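Local atomic coordinates of hydroquinone dioxygenase large subunit (Pseudomonas sp., PDB entry 4ZXA), a protein that probably catalyses, together with a small subunit, the metal-dependent oxidative ring cleavage of hydroquinone by molecular oxygen. Residues 34-39 / 49-54; 45-50 / 58-63; 262-267 / 311-316; 268-273 / 286-291. All coordinates share one frame; numbering follows the deposited sequence.

Overall arrangement
The four contacts fall into two pairs. Contacts 1 and 2 share strand 45-52 and are successive steps of one antiparallel sheet, their centres about 12 Å apart; Leu39 and Phe37 of the first pack on Ile48 of the second. Contact 3 lies on the opposite side of the chain's centre from contacts 1 and 2, with contact 4 about 10 Å from it centre to centre. Contact 3 supplies the metal ligand Glu262 and, with Phe264, lines the pocket of 4-hydroxybenzonitrile, to which contact 4 adds Trp273. Met289 packs on Phe264 between them, and Ser268 of contact 4 meets Met312 of contact 3. The centres of contacts 2 and 3 are about 32 Å apart, so the first pair stands well away from this pocket.

Contact 1 (34-39 / 49-54); sequences LGAFEL and TWPAKG
The ring of Phe37 overlaps the base of the Trp50 side chain, with CE1 of Phe37 3.7 Å from CB of Trp50. With chi1 at -74°, CG of Phe37 stands anti to the carbonyl carbon, and the ring approaches Trp50 at a slant. Its edge-to-face partner is Tyr116, and Leu100 and Ala102 also touch it, a buried setting that suits a large apolar ring. An alanine here would probably open a gap beside CB of Trp50 and deprive Tyr116 of its edge-to-face partner. Trp50 ties its own NE1 to the carbonyl of Val114. Next to this pair, Glu38 and Thr49 form an antiparallel hydrogen-bonded pair: N of Glu38 lies 3.1 Å from O of Thr49, and the return bond from N of Thr49 to O of Glu38 measures 2.9 Å. Their side chains run side by side in the same direction. A water bridges OG1 of Thr49 and O of Ala36, while CB of Ala36 rests 3.7 Å from CD of Pro51. Gly35 sits at the second position of the type II' turn from Leu34 to Phe37, a backbone shape glycine takes most easily. That turn leads in from strand 32-34; strands 37-41 and 45-52 form a beta hairpin, one step of an antiparallel meander.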
loop_
_atom_site.group_PDB
_atom_site.type_symbol
_atom_site.label_atom_id
_atom_site.label_comp_id
_atom_site.label_asym_id
_atom_site.label_seq_id
_atom_site.Cartn_x
_atom_site.Cartn_y
_atom_site.Cartn_z
ATOM N N LEU E 34 3.013 12.568 21.465
ATOM C CA LEU E 34 1.905 11.988 22.200
ATOM C C LEU E 34 2.532 10.952 23.093
ATOM O O LEU E 34 3.003 9.925 22.614
ATOM C CB LEU E 34 0.901 11.350 21.239
ATOM C CG LEU E 34 -0.364 10.733 21.833
ATOM C CD1 LEU E 34 -1.072 11.737 22.733
ATOM C CD2 LEU E 34 -1.297 10.263 20.724
ATOM N N GLY E 35 2.573 11.234 24.392
ATOM C CA GLY E 35 3.326 10.406 25.313
ATOM C C GLY E 35 4.679 10.172 24.686
ATOM O O GLY E 35 5.363 11.114 24.308
ATOM N N ALA E 36 5.058 8.915 24.531
ATOM C CA ALA E 36 6.399 8.606 24.064
ATOM C C ALA E 36 6.496 8.504 22.550
ATOM O O ALA E 36 7.575 8.205 22.028
ATOM C CB ALA E 36 6.916 7.322 24.724
ATOM N N PHE E 37 5.383 8.743 21.854
ATOM C CA PHE E 37 5.360 8.669 20.391
ATOM C C PHE E 37 5.723 10.012 19.779
ATOM O O PHE E 37 5.316 11.055 20.268
ATOM C CB PHE E 37 3.965 8.269 19.860
ATOM C CG PHE E 37 3.615 6.829 20.069
ATOM C CD1 PHE E 37 4.122 5.856 19.243
ATOM C CD2 PHE E 37 2.760 6.451 21.084
ATOM C CE1 PHE E 37 3.796 4.523 19.428
ATOM C CE2 PHE E 37 2.437 5.127 21.273
ATOM C CZ PHE E 37 2.960 4.163 20.440
ATOM N N GLU E 38 6.455 9.981 18.679
ATOM C CA GLU E 38 6.659 11.178 17.891
ATOM C C GLU E 38 6.080 10.981 16.505
ATOM O O GLU E 38 6.452 10.048 15.787
ATOM C CB GLU E 38 8.140 11.506 17.767
ATOM C CG GLU E 38 8.450 12.951 18.067
ATOM C CD GLU E 38 9.362 13.584 17.042
ATOM O OE1 GLU E 38 9.456 13.057 15.906
ATOM O OE2 GLU E 38 9.986 14.617 17.379
ATOM N N LEU E 39 5.170 11.870 16.133
ATOM C CA LEU E 39 4.572 11.837 14.812
ATOM C C LEU E 39 5.012 13.024 13.937
ATOM O O LEU E 39 4.761 14.188 14.281
ATOM C CB LEU E 39 3.047 11.799 14.940
ATOM C CG LEU E 39 2.563 10.619 15.781
ATOM C CD1 LEU E 39 2.374 11.022 17.228
ATOM C CD2 LEU E 39 1.268 10.060 15.196
ATOM N N THR E 49 7.775 7.442 15.576
ATOM C CA THR E 49 8.859 6.895 16.381
ATOM C C THR E 49 8.370 6.519 17.774
ATOM O O THR E 49 7.353 7.031 18.239
ATOM C CB THR E 49 10.067 7.860 16.499
ATOM O OG1 THR E 49 9.683 9.046 17.205
ATOM C CG2 THR E 49 10.598 8.231 15.129
ATOM N N TRP E 50 9.096 5.620 18.430
ATOM C CA TRP E 50 8.719 5.134 19.748
ATOM C C TRP E 50 9.901 4.402 20.372
ATOM O O TRP E 50 10.730 3.832 19.662
ATOM C CB TRP E 50 7.513 4.189 19.654
ATOM C CG TRP E 50 7.827 2.887 18.976
ATOM C CD1 TRP E 50 8.324 1.759 19.563
ATOM C CD2 TRP E 50 7.675 2.577 17.581
ATOM N NE1 TRP E 50 8.481 0.762 18.626
ATOM C CE2 TRP E 50 8.092 1.239 17.402
ATOM C CE3 TRP E 50 7.217 3.298 16.466
ATOM C CZ2 TRP E 50 8.076 0.607 16.157
ATOM C CZ3 TRP E 50 7.199 2.666 15.222
ATOM C CH2 TRP E 50 7.623 1.336 15.080
ATOM N N PRO E 51 9.985 4.419 21.711
ATOM C CA PRO E 51 11.060 3.737 22.440
ATOM C C PRO E 51 10.858 2.225 22.487
ATOM O O PRO E 51 9.724 1.772 22.680
ATOM C CB PRO E 51 10.922 4.301 23.854
ATOM C CG PRO E 51 9.475 4.678 23.958
ATOM C CD PRO E 51 9.116 5.201 22.607
ATOM N N ALA E 52 11.938 1.467 22.311
ATOM C CA ALA E 52 11.903 0.015 22.470
ATOM C C ALA E 52 13.309 -0.585 22.652
ATOM O O ALA E 52 14.158 -0.506 21.759
ATOM C CB ALA E 52 11.174 -0.642 21.286
ATOM N N LYS E 53 13.552 -1.180 23.816
ATOM C CA LYS E 53 14.867 -1.737 24.142
ATOM C C LYS E 53 15.997 -0.708 24.004
ATOM O O LYS E 53 17.026 -0.975 23.381
ATOM C CB LYS E 53 15.170 -2.984 23.297
ATOM C CG LYS E 53 14.106 -4.062 23.396
ATOM C CD LYS E 53 14.616 -5.428 22.942
ATOM C CE LYS E 53 15.649 -5.311 21.824
ATOM N NZ LYS E 53 15.940 -6.630 21.172
ATOM N N GLY E 54 15.806 0.467 24.591
ATOM C CA GLY E 54 16.878 1.450 24.646
ATOM C C GLY E 54 17.097 2.265 23.382
ATOM O O GLY E 54 17.838 3.254 23.383
HETATM O O HOH W 1 10.063 8.580 20.237
#

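Contact 2 (45-50 / 58-63); sequences FARITW and SHLIPA
Arg47 runs past CD1 of Leu60 toward Ser58, and its long aliphatic chain suits a position that is greasy at the root and polar at the tip. CB lies 3.5 Å from CD1 of Leu60, CG is 3.6 Å from the same methyl, and CD passes it at 4.1 Å. Chi1 of 174° sets CG anti to the backbone N, and the chain stays extended to NE, which comes 3.8 Å from OG of Ser58. NH2 then gives that hydroxyl a weak hydrogen bond of 3.4 Å, with OG at the edge of the guanidinium. This is an antiparallel beta hairpin of strands 45-52 and 55-62, in which Ala46 faces Ile61 and Ile48 faces His59 as hydrogen-bonded pairs; N of Ile48 lies 3.0 Å from O of His59. Ala46, Ile48 and Ile61 turn the same face toward Phe66 of helix 63-75, where apolar side chains belong. CB of His59 lies in the plane of the Trp50 ring, 3.8 Å from CZ3, while NE2 of His59 bonds to Asp86. Arg286 of the second subunit packs on Ser58 and Leu60.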
loop_
_atom_site.group_PDB
_atom_site.type_symbol
_atom_site.label_atom_id
_atom_site.label_comp_id
_atom_site.label_asym_id
_atom_site.label_seq_id
_atom_site.Cartn_x
_atom_site.Cartn_y
_atom_site.Cartn_z
ATOM N N PHE E 45 5.919 10.684 3.383
ATOM C CA PHE E 45 5.594 9.752 4.459
ATOM C C PHE E 45 5.212 10.384 5.789
ATOM O O PHE E 45 5.800 11.375 6.224
ATOM C CB PHE E 45 6.751 8.786 4.705
ATOM C CG PHE E 45 7.373 8.246 3.450
ATOM C CD1 PHE E 45 6.704 7.310 2.674
ATOM C CD2 PHE E 45 8.635 8.665 3.050
ATOM C CE1 PHE E 45 7.269 6.808 1.510
ATOM C CE2 PHE E 45 9.213 8.160 1.888
ATOM C CZ PHE E 45 8.529 7.233 1.114
ATOM N N ALA E 46 4.224 9.783 6.441
ATOM C CA ALA E 46 4.071 9.944 7.875
ATOM C C ALA E 46 5.127 9.066 8.535
ATOM O O ALA E 46 5.433 7.968 8.055
ATOM C CB ALA E 46 2.679 9.523 8.320
ATOM N N ARG E 47 5.689 9.549 9.632
ATOM C CA ARG E 47 6.706 8.800 10.331
ATOM C C ARG E 47 6.405 8.753 11.812
ATOM O O ARG E 47 6.152 9.781 12.427
ATOM C CB ARG E 47 8.065 9.437 10.099
ATOM C CG ARG E 47 9.170 8.798 10.927
ATOM C CD ARG E 47 10.455 9.548 10.737
ATOM N NE ARG E 47 11.553 8.912 11.435
ATOM C CZ ARG E 47 12.616 9.571 11.879
ATOM N NH1 ARG E 47 12.695 10.884 11.695
ATOM N NH2 ARG E 47 13.587 8.923 12.515
ATOM N N ILE E 48 6.445 7.554 12.383
ATOM C CA ILE E 48 6.141 7.358 13.792
ATOM C C ILE E 48 7.364 6.816 14.477
ATOM O O ILE E 48 7.924 5.832 14.021
ATOM C CB ILE E 48 5.009 6.327 13.988
ATOM C CG1 ILE E 48 3.798 6.705 13.141
ATOM C CG2 ILE E 48 4.616 6.215 15.471
ATOM C CD1 ILE E 48 3.260 8.055 13.520
ATOM N N THR E 49 7.775 7.442 15.576
ATOM C CA THR E 49 8.859 6.895 16.381
ATOM C C THR E 49 8.370 6.519 17.774
ATOM O O THR E 49 7.353 7.031 18.239
ATOM C CB THR E 49 10.067 7.860 16.499
ATOM O OG1 THR E 49 9.683 9.046 17.205
ATOM C CG2 THR E 49 10.598 8.231 15.129
ATOM N N TRP E 50 9.096 5.620 18.430
ATOM C CA TRP E 50 8.719 5.134 19.748
ATOM C C TRP E 50 9.901 4.402 20.372
ATOM O O TRP E 50 10.730 3.832 19.662
ATOM C CB TRP E 50 7.513 4.189 19.654
ATOM C CG TRP E 50 7.827 2.887 18.976
ATOM C CD1 TRP E 50 8.324 1.759 19.563
ATOM C CD2 TRP E 50 7.675 2.577 17.581
ATOM N NE1 TRP E 50 8.481 0.762 18.626
ATOM C CE2 TRP E 50 8.092 1.239 17.402
ATOM C CE3 TRP E 50 7.217 3.298 16.466
ATOM C CZ2 TRP E 50 8.076 0.607 16.157
ATOM C CZ3 TRP E 50 7.199 2.666 15.222
ATOM C CH2 TRP E 50 7.623 1.336 15.080
ATOM N N SER E 58 11.523 3.438 14.390
ATOM C CA SER E 58 10.768 4.235 13.429
ATOM C C SER E 58 9.976 3.396 12.449
ATOM O O SER E 58 10.250 2.211 12.247
ATOM C CB SER E 58 11.694 5.169 12.650
ATOM O OG SER E 58 12.498 5.906 13.541
ATOM N N HIS E 59 9.000 4.038 11.821
ATOM C CA HIS E 59 8.206 3.386 10.803
ATOM C C HIS E 59 7.559 4.404 9.854
ATOM O O HIS E 59 7.013 5.423 10.283
ATOM C CB HIS E 59 7.167 2.484 11.460
ATOM C CG HIS E 59 6.278 1.790 10.484
ATOM N ND1 HIS E 59 6.708 0.739 9.707
ATOM C CD2 HIS E 59 4.982 2.001 10.152
ATOM C CE1 HIS E 59 5.717 0.323 8.945
ATOM N NE2 HIS E 59 4.656 1.068 9.196
ATOM N N LEU E 60 7.643 4.132 8.560
ATOM C CA LEU E 60 7.086 5.036 7.572
ATOM C C LEU E 60 5.763 4.509 7.032
ATOM O O LEU E 60 5.599 3.309 6.803
ATOM C CB LEU E 60 8.062 5.239 6.409
ATOM C CG LEU E 60 9.135 6.333 6.431
ATOM C CD1 LEU E 60 9.205 7.076 7.764
ATOM C CD2 LEU E 60 10.482 5.737 6.053
ATOM N N ILE E 61 4.822 5.424 6.837
ATOM C CA ILE E 61 3.588 5.129 6.141
ATOM C C ILE E 61 3.330 6.246 5.130
ATOM O O ILE E 61 3.364 7.423 5.487
ATOM C CB ILE E 61 2.409 5.024 7.122
ATOM C CG1 ILE E 61 2.712 3.985 8.202
ATOM C CG2 ILE E 61 1.131 4.695 6.390
ATOM C CD1 ILE E 61 1.698 3.970 9.329
ATOM N N PRO E 62 3.088 5.883 3.862
ATOM C CA PRO E 62 2.751 6.861 2.811
ATOM C C PRO E 62 1.649 7.806 3.301
ATOM O O PRO E 62 0.665 7.336 3.875
ATOM C CB PRO E 62 2.210 5.989 1.678
ATOM C CG PRO E 62 2.876 4.647 1.897
ATOM C CD PRO E 62 2.986 4.492 3.393
ATOM N N ALA E 63 1.814 9.105 3.059
ATOM C CA ALA E 63 0.997 10.138 3.687
ATOM C C ALA E 63 -0.481 10.026 3.363
ATOM O O ALA E 63 -1.328 10.324 4.212
ATOM C CB ALA E 63 1.516 11.528 3.311
#

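Contact 3 (262-267 / 311-316); sequences EWFIQM and SMLMVW. With CD (cadmium ion), chain I; H8N (4-hydroxybenzonitrile), chain J.
In what is probably the cupin-type part of the chain, Phe264 and Val315 pair on the sheet face that lines the metal and ligand pocket, CG1 of Val315 lying 4.1 Å from CE1 of Phe264 at the ring's edge. CZ of Phe264 also comes 3.7 Å from CAF of 4-hydroxybenzonitrile. Glu262 grips the cadmium ion with both carboxylate oxygens, OE1 at 2.4 Å and OE2 at 2.5 Å; His256, Asn258 and His303 complete the protein ligands, and NAA of 4-hydroxybenzonitrile also binds the ion. On the reverse face, CZ3 of Trp316 sits over one face of the Trp263 ring, toward its rim, the five-membered ring of Trp263 and the six-membered ring of Trp316 being inclined at 54°. An alanine in place of Trp263 would probably take away the ring face under CZ3 of Trp316 and open a gap toward Val55 of the small subunit. Ile265 and Met314 exchange backbone hydrogen bonds, their apolar chains filling the same face. Strand 262-266 runs between strands 310-318 and 293-297, while helix 219-224 covers Met267 and Met312.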
loop_
_atom_site.group_PDB
_atom_site.type_symbol
_atom_site.label_atom_id
_atom_site.label_comp_id
_atom_site.label_asym_id
_atom_site.label_seq_id
_atom_site.Cartn_x
_atom_site.Cartn_y
_atom_site.Cartn_z
ATOM N N GLU E 262 -20.212 -8.373 13.835
ATOM C CA GLU E 262 -20.773 -7.334 12.972
ATOM C C GLU E 262 -21.641 -7.965 11.901
ATOM O O GLU E 262 -21.383 -9.106 11.500
ATOM C CB GLU E 262 -19.670 -6.555 12.275
ATOM C CG GLU E 262 -18.816 -5.745 13.198
ATOM C CD GLU E 262 -17.492 -5.370 12.572
ATOM O OE1 GLU E 262 -17.104 -6.033 11.580
ATOM O OE2 GLU E 262 -16.850 -4.419 13.063
ATOM N N TRP E 263 -22.647 -7.221 11.429
ATOM C CA TRP E 263 -23.480 -7.671 10.316
ATOM C C TRP E 263 -23.388 -6.733 9.110
ATOM O O TRP E 263 -23.547 -5.516 9.228
ATOM C CB TRP E 263 -24.933 -7.847 10.751
ATOM C CG TRP E 263 -25.127 -8.974 11.725
ATOM C CD1 TRP E 263 -24.951 -8.926 13.082
ATOM C CD2 TRP E 263 -25.545 -10.316 11.426
ATOM N NE1 TRP E 263 -25.234 -10.156 13.645
ATOM C CE2 TRP E 263 -25.597 -11.023 12.649
ATOM C CE3 TRP E 263 -25.896 -10.986 10.250
ATOM C CZ2 TRP E 263 -25.975 -12.362 12.719
ATOM C CZ3 TRP E 263 -26.261 -12.309 10.323
ATOM C CH2 TRP E 263 -26.305 -12.984 11.546
ATOM N N PHE E 264 -23.115 -7.318 7.949
ATOM C CA PHE E 264 -23.056 -6.585 6.695
ATOM C C PHE E 264 -24.195 -7.055 5.767
ATOM O O PHE E 264 -24.339 -8.255 5.526
ATOM C CB PHE E 264 -21.711 -6.847 6.005
ATOM C CG PHE E 264 -20.510 -6.277 6.720
ATOM C CD1 PHE E 264 -20.647 -5.318 7.712
ATOM C CD2 PHE E 264 -19.226 -6.684 6.372
ATOM C CE1 PHE E 264 -19.528 -4.788 8.364
ATOM C CE2 PHE E 264 -18.100 -6.153 7.015
ATOM C CZ PHE E 264 -18.258 -5.203 8.015
ATOM N N ILE E 265 -25.017 -6.129 5.270
ATOM C CA ILE E 265 -25.974 -6.437 4.195
ATOM C C ILE E 265 -25.610 -5.645 2.949
ATOM O O ILE E 265 -25.774 -4.418 2.926
ATOM C CB ILE E 265 -27.388 -5.994 4.523
ATOM C CG1 ILE E 265 -27.764 -6.335 5.971
ATOM C CG2 ILE E 265 -28.367 -6.591 3.512
ATOM C CD1 ILE E 265 -28.326 -7.696 6.164
ATOM N N GLN E 266 -25.124 -6.329 1.917
ATOM C CA GLN E 266 -24.665 -5.639 0.713
ATOM C C GLN E 266 -25.860 -5.207 -0.156
ATOM O O GLN E 266 -26.633 -6.044 -0.625
ATOM C CB GLN E 266 -23.670 -6.516 -0.066
ATOM C CG GLN E 266 -22.971 -5.822 -1.228
ATOM C CD GLN E 266 -22.004 -4.752 -0.760
ATOM O OE1 GLN E 266 -21.366 -4.905 0.277
ATOM N NE2 GLN E 266 -21.895 -3.659 -1.515
ATOM N N MET E 267 -26.021 -3.904 -0.368
ATOM C CA MET E 267 -27.237 -3.422 -1.026
ATOM C C MET E 267 -27.086 -3.214 -2.529
ATOM O O MET E 267 -28.030 -3.450 -3.288
ATOM C CB MET E 267 -27.790 -2.165 -0.342
ATOM C CG MET E 267 -28.421 -2.456 1.000
ATOM S SD MET E 267 -29.198 -1.024 1.774
ATOM C CE MET E 267 -27.884 0.179 1.673
ATOM N N SER E 311 -20.118 1.362 -3.891
ATOM C CA SER E 311 -21.254 0.486 -3.633
ATOM C C SER E 311 -21.992 0.825 -2.336
ATOM O O SER E 311 -21.432 1.424 -1.420
ATOM C CB SER E 311 -20.798 -0.970 -3.580
ATOM O OG SER E 311 -19.836 -1.157 -2.560
ATOM N N MET E 312 -23.250 0.404 -2.257
ATOM C CA MET E 312 -24.061 0.717 -1.100
ATOM C C MET E 312 -23.999 -0.444 -0.137
ATOM O O MET E 312 -24.413 -1.558 -0.472
ATOM C CB MET E 312 -25.495 0.987 -1.523
ATOM C CG MET E 312 -25.608 2.069 -2.582
ATOM S SD MET E 312 -27.338 2.484 -2.860
ATOM C CE MET E 312 -27.171 3.914 -3.942
ATOM N N LEU E 313 -23.449 -0.196 1.048
ATOM C CA LEU E 313 -23.328 -1.239 2.062
ATOM C C LEU E 313 -24.094 -0.846 3.314
ATOM O O LEU E 313 -23.976 0.272 3.812
ATOM C CB LEU E 313 -21.862 -1.511 2.425
ATOM C CG LEU E 313 -21.628 -2.401 3.661
ATOM C CD1 LEU E 313 -22.122 -3.824 3.424
ATOM C CD2 LEU E 313 -20.172 -2.441 4.037
ATOM N N MET E 314 -24.887 -1.772 3.825
ATOM C CA MET E 314 -25.550 -1.527 5.088
ATOM C C MET E 314 -24.777 -2.194 6.221
ATOM O O MET E 314 -24.637 -3.421 6.237
ATOM C CB MET E 314 -26.980 -2.049 5.051
ATOM C CG MET E 314 -27.647 -2.031 6.419
ATOM S SD MET E 314 -28.031 -0.358 6.947
ATOM C CE MET E 314 -29.405 0.056 5.875
ATOM N N VAL E 315 -24.267 -1.385 7.154
ATOM C CA VAL E 315 -23.642 -1.903 8.373
ATOM C C VAL E 315 -24.658 -1.838 9.515
ATOM O O VAL E 315 -25.172 -0.768 9.860
ATOM C CB VAL E 315 -22.356 -1.122 8.768
ATOM C CG1 VAL E 315 -21.710 -1.750 10.011
ATOM C CG2 VAL E 315 -21.367 -1.069 7.605
ATOM N N TRP E 316 -24.975 -2.992 10.079
ATOM C CA TRP E 316 -25.994 -3.046 11.110
ATOM C C TRP E 316 -25.329 -3.147 12.493
ATOM O O TRP E 316 -24.730 -4.160 12.845
ATOM C CB TRP E 316 -26.929 -4.216 10.853
ATOM C CG TRP E 316 -27.959 -4.458 11.909
ATOM C CD1 TRP E 316 -28.679 -3.521 12.610
ATOM C CD2 TRP E 316 -28.391 -5.737 12.385
ATOM N NE1 TRP E 316 -29.539 -4.150 13.492
ATOM C CE2 TRP E 316 -29.376 -5.509 13.372
ATOM C CE3 TRP E 316 -28.032 -7.055 12.082
ATOM C CZ2 TRP E 316 -30.005 -6.548 14.048
ATOM C CZ3 TRP E 316 -28.661 -8.091 12.760
ATOM C CH2 TRP E 316 -29.636 -7.827 13.734
HETATM CD CD CD I . -14.933 -5.001 11.599
HETATM N NAA H8N J . -15.328 -3.074 10.335
HETATM C CAC H8N J . -15.704 -2.285 9.598
HETATM C CAI H8N J . -16.220 -1.287 8.616
HETATM C CAF H8N J . -16.916 -1.753 7.507
HETATM C CAD H8N J . -17.410 -0.854 6.567
HETATM C CAH H8N J . -17.186 0.498 6.775
HETATM O OAB H8N J . -17.656 1.391 5.850
HETATM C CAE H8N J . -16.490 0.967 7.883
HETATM C CAG H8N J . -16.005 0.064 8.816
#

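Contact 4 (268-273 / 286-291); sequences SDEIVW and RITMRA
Arg286 lays its guanidinium against Val272, whose CG1 sits over the centre of the flat group, 3.7 Å from CZ. The chain reaches there fully extended from CG to NE, with CG anti to the backbone N (chi1 -169°). Ile287 follows as the hydrogen-bonded partner of Trp273: its O accepts from N of Trp273 at 2.7 Å, and its N gives to O of Trp273. Thr288 turns back to the Val272 face in a non-hydrogen-bonded pair, its OG1 3.9 Å from CG2 of Val272; a small beta-branched residue on each strand suits this partly exposed surface. Met289, bonded to Ile271 through N and O, brings SD to 4.5 Å from CD1 of Trp273, an oblique Met-aromatic contact beside an indole that also touches 4-hydroxybenzonitrile. Arg290 lies alongside Glu270, NE 3.7 Å from OE1, in a long salt bridge, the carboxylate and guanidinium planes being nearly coplanar; its NH1 bonds to the backbone O of Lys22 of the small subunit, a second partner for the charged group. At Ala291 a water accepts from N and donates to O of Asp269. Strand 270-277 lies between strands 301-307 and 283-290; beyond the latter, residues 286-288 pair with an antiparallel strand of the small subunit, continuing the sheet across the interface.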
loop_
_atom_site.group_PDB
_atom_site.type_symbol
_atom_site.label_atom_id
_atom_site.label_comp_id
_atom_site.label_asym_id
_atom_site.label_seq_id
_atom_site.Cartn_x
_atom_site.Cartn_y
_atom_site.Cartn_z
ATOM N N SER E 268 -25.905 -2.776 -2.959
ATOM C CA SER E 268 -25.625 -2.625 -4.384
ATOM C C SER E 268 -24.226 -3.107 -4.727
ATOM O O SER E 268 -23.332 -3.069 -3.890
ATOM C CB SER E 268 -25.770 -1.170 -4.820
ATOM O OG SER E 268 -24.518 -0.513 -4.795
ATOM N N ASP E 269 -24.052 -3.570 -5.959
ATOM C CA ASP E 269 -22.747 -3.940 -6.475
ATOM C C ASP E 269 -22.094 -5.064 -5.669
ATOM O O ASP E 269 -22.768 -6.039 -5.323
ATOM C CB ASP E 269 -21.869 -2.696 -6.586
ATOM C CG ASP E 269 -22.484 -1.659 -7.520
ATOM O OD1 ASP E 269 -22.496 -1.913 -8.747
ATOM O OD2 ASP E 269 -22.989 -0.612 -7.042
ATOM N N GLU E 270 -20.797 -4.943 -5.389
ATOM C CA GLU E 270 -20.100 -5.978 -4.635
ATOM C C GLU E 270 -18.876 -5.461 -3.904
ATOM O O GLU E 270 -18.245 -4.500 -4.336
ATOM C CB GLU E 270 -19.720 -7.169 -5.533
ATOM C CG GLU E 270 -18.640 -6.882 -6.585
ATOM C CD GLU E 270 -18.190 -8.135 -7.354
ATOM O OE1 GLU E 270 -18.839 -9.198 -7.232
ATOM O OE2 GLU E 270 -17.180 -8.062 -8.092
ATOM N N ILE E 271 -18.559 -6.125 -2.795
ATOM C CA ILE E 271 -17.372 -5.855 -1.995
ATOM C C ILE E 271 -16.656 -7.170 -1.678
ATOM O O ILE E 271 -17.298 -8.206 -1.433
ATOM C CB ILE E 271 -17.737 -5.144 -0.653
ATOM C CG1 ILE E 271 -18.389 -3.775 -0.912
ATOM C CG2 ILE E 271 -16.504 -4.998 0.241
ATOM C CD1 ILE E 271 -18.820 -3.038 0.342
ATOM N N VAL E 272 -15.327 -7.143 -1.678
ATOM C CA VAL E 272 -14.573 -8.324 -1.271
ATOM C C VAL E 272 -13.877 -8.146 0.087
ATOM O O VAL E 272 -13.142 -7.171 0.318
ATOM C CB VAL E 272 -13.542 -8.742 -2.328
ATOM C CG1 VAL E 272 -12.678 -9.904 -1.802
ATOM C CG2 VAL E 272 -14.235 -9.119 -3.606
ATOM N N TRP E 273 -14.098 -9.108 0.978
ATOM C CA TRP E 273 -13.477 -9.073 2.294
ATOM C C TRP E 273 -12.396 -10.139 2.499
ATOM O O TRP E 273 -12.659 -11.329 2.353
ATOM C CB TRP E 273 -14.543 -9.176 3.385
ATOM C CG TRP E 273 -15.436 -7.984 3.440
ATOM C CD1 TRP E 273 -16.606 -7.813 2.762
ATOM C CD2 TRP E 273 -15.234 -6.781 4.199
ATOM N NE1 TRP E 273 -17.153 -6.595 3.062
ATOM C CE2 TRP E 273 -16.332 -5.939 3.941
ATOM C CE3 TRP E 273 -14.242 -6.345 5.084
ATOM C CZ2 TRP E 273 -16.462 -4.677 4.528
ATOM C CZ3 TRP E 273 -14.370 -5.089 5.667
ATOM C CH2 TRP E 273 -15.464 -4.269 5.382
ATOM N N ARG E 286 -12.165 -15.716 2.312
ATOM C CA ARG E 286 -12.262 -14.613 1.373
ATOM C C ARG E 286 -13.722 -14.483 0.945
ATOM O O ARG E 286 -14.241 -15.322 0.212
ATOM C CB ARG E 286 -11.349 -14.840 0.166
ATOM C CG ARG E 286 -11.203 -13.617 -0.719
ATOM C CD ARG E 286 -10.310 -13.894 -1.912
ATOM N NE ARG E 286 -9.875 -12.667 -2.582
ATOM C CZ ARG E 286 -10.414 -12.195 -3.706
ATOM N NH1 ARG E 286 -11.422 -12.841 -4.304
ATOM N NH2 ARG E 286 -9.934 -11.075 -4.239
ATOM N N ILE E 287 -14.393 -13.446 1.426
ATOM C CA ILE E 287 -15.827 -13.301 1.211
ATOM C C ILE E 287 -16.181 -12.244 0.159
ATOM O O ILE E 287 -15.820 -11.080 0.290
ATOM C CB ILE E 287 -16.558 -12.975 2.530
ATOM C CG1 ILE E 287 -16.239 -14.024 3.592
ATOM C CG2 ILE E 287 -18.069 -12.876 2.321
ATOM C CD1 ILE E 287 -17.115 -13.888 4.813
ATOM N N THR E 288 -16.899 -12.665 -0.881
ATOM C CA THR E 288 -17.378 -11.757 -1.907
ATOM C C THR E 288 -18.847 -11.488 -1.657
ATOM O O THR E 288 -19.659 -12.396 -1.681
ATOM C CB THR E 288 -17.223 -12.359 -3.301
ATOM O OG1 THR E 288 -15.852 -12.714 -3.529
ATOM C CG2 THR E 288 -17.679 -11.367 -4.361
ATOM N N MET E 289 -19.197 -10.240 -1.393
ATOM C CA MET E 289 -20.581 -9.930 -1.074
ATOM C C MET E 289 -21.242 -9.203 -2.233
ATOM O O MET E 289 -20.812 -8.115 -2.634
ATOM C CB MET E 289 -20.693 -9.131 0.234
ATOM C CG MET E 289 -20.339 -9.941 1.492
ATOM S SD MET E 289 -20.839 -9.191 3.074
ATOM C CE MET E 289 -22.630 -9.349 3.035
ATOM N N ARG E 290 -22.281 -9.828 -2.773
ATOM C CA ARG E 290 -23.024 -9.291 -3.898
ATOM C C ARG E 290 -24.355 -8.724 -3.434
ATOM O O ARG E 290 -24.778 -8.947 -2.298
ATOM C CB ARG E 290 -23.249 -10.385 -4.943
ATOM C CG ARG E 290 -21.970 -11.084 -5.371
ATOM C CD ARG E 290 -22.156 -11.911 -6.631
ATOM N NE ARG E 290 -20.854 -12.265 -7.182
ATOM C CZ ARG E 290 -20.400 -13.505 -7.326
ATOM N NH1 ARG E 290 -21.153 -14.550 -6.990
ATOM N NH2 ARG E 290 -19.186 -13.700 -7.819
ATOM N N ALA E 291 -25.013 -7.994 -4.321
ATOM C CA ALA E 291 -26.262 -7.323 -3.983
ATOM C C ALA E 291 -27.241 -8.291 -3.324
ATOM O O ALA E 291 -27.558 -9.355 -3.884
ATOM C CB ALA E 291 -26.879 -6.686 -5.233
HETATM O O HOH W 2 -24.004 -7.473 -7.221
#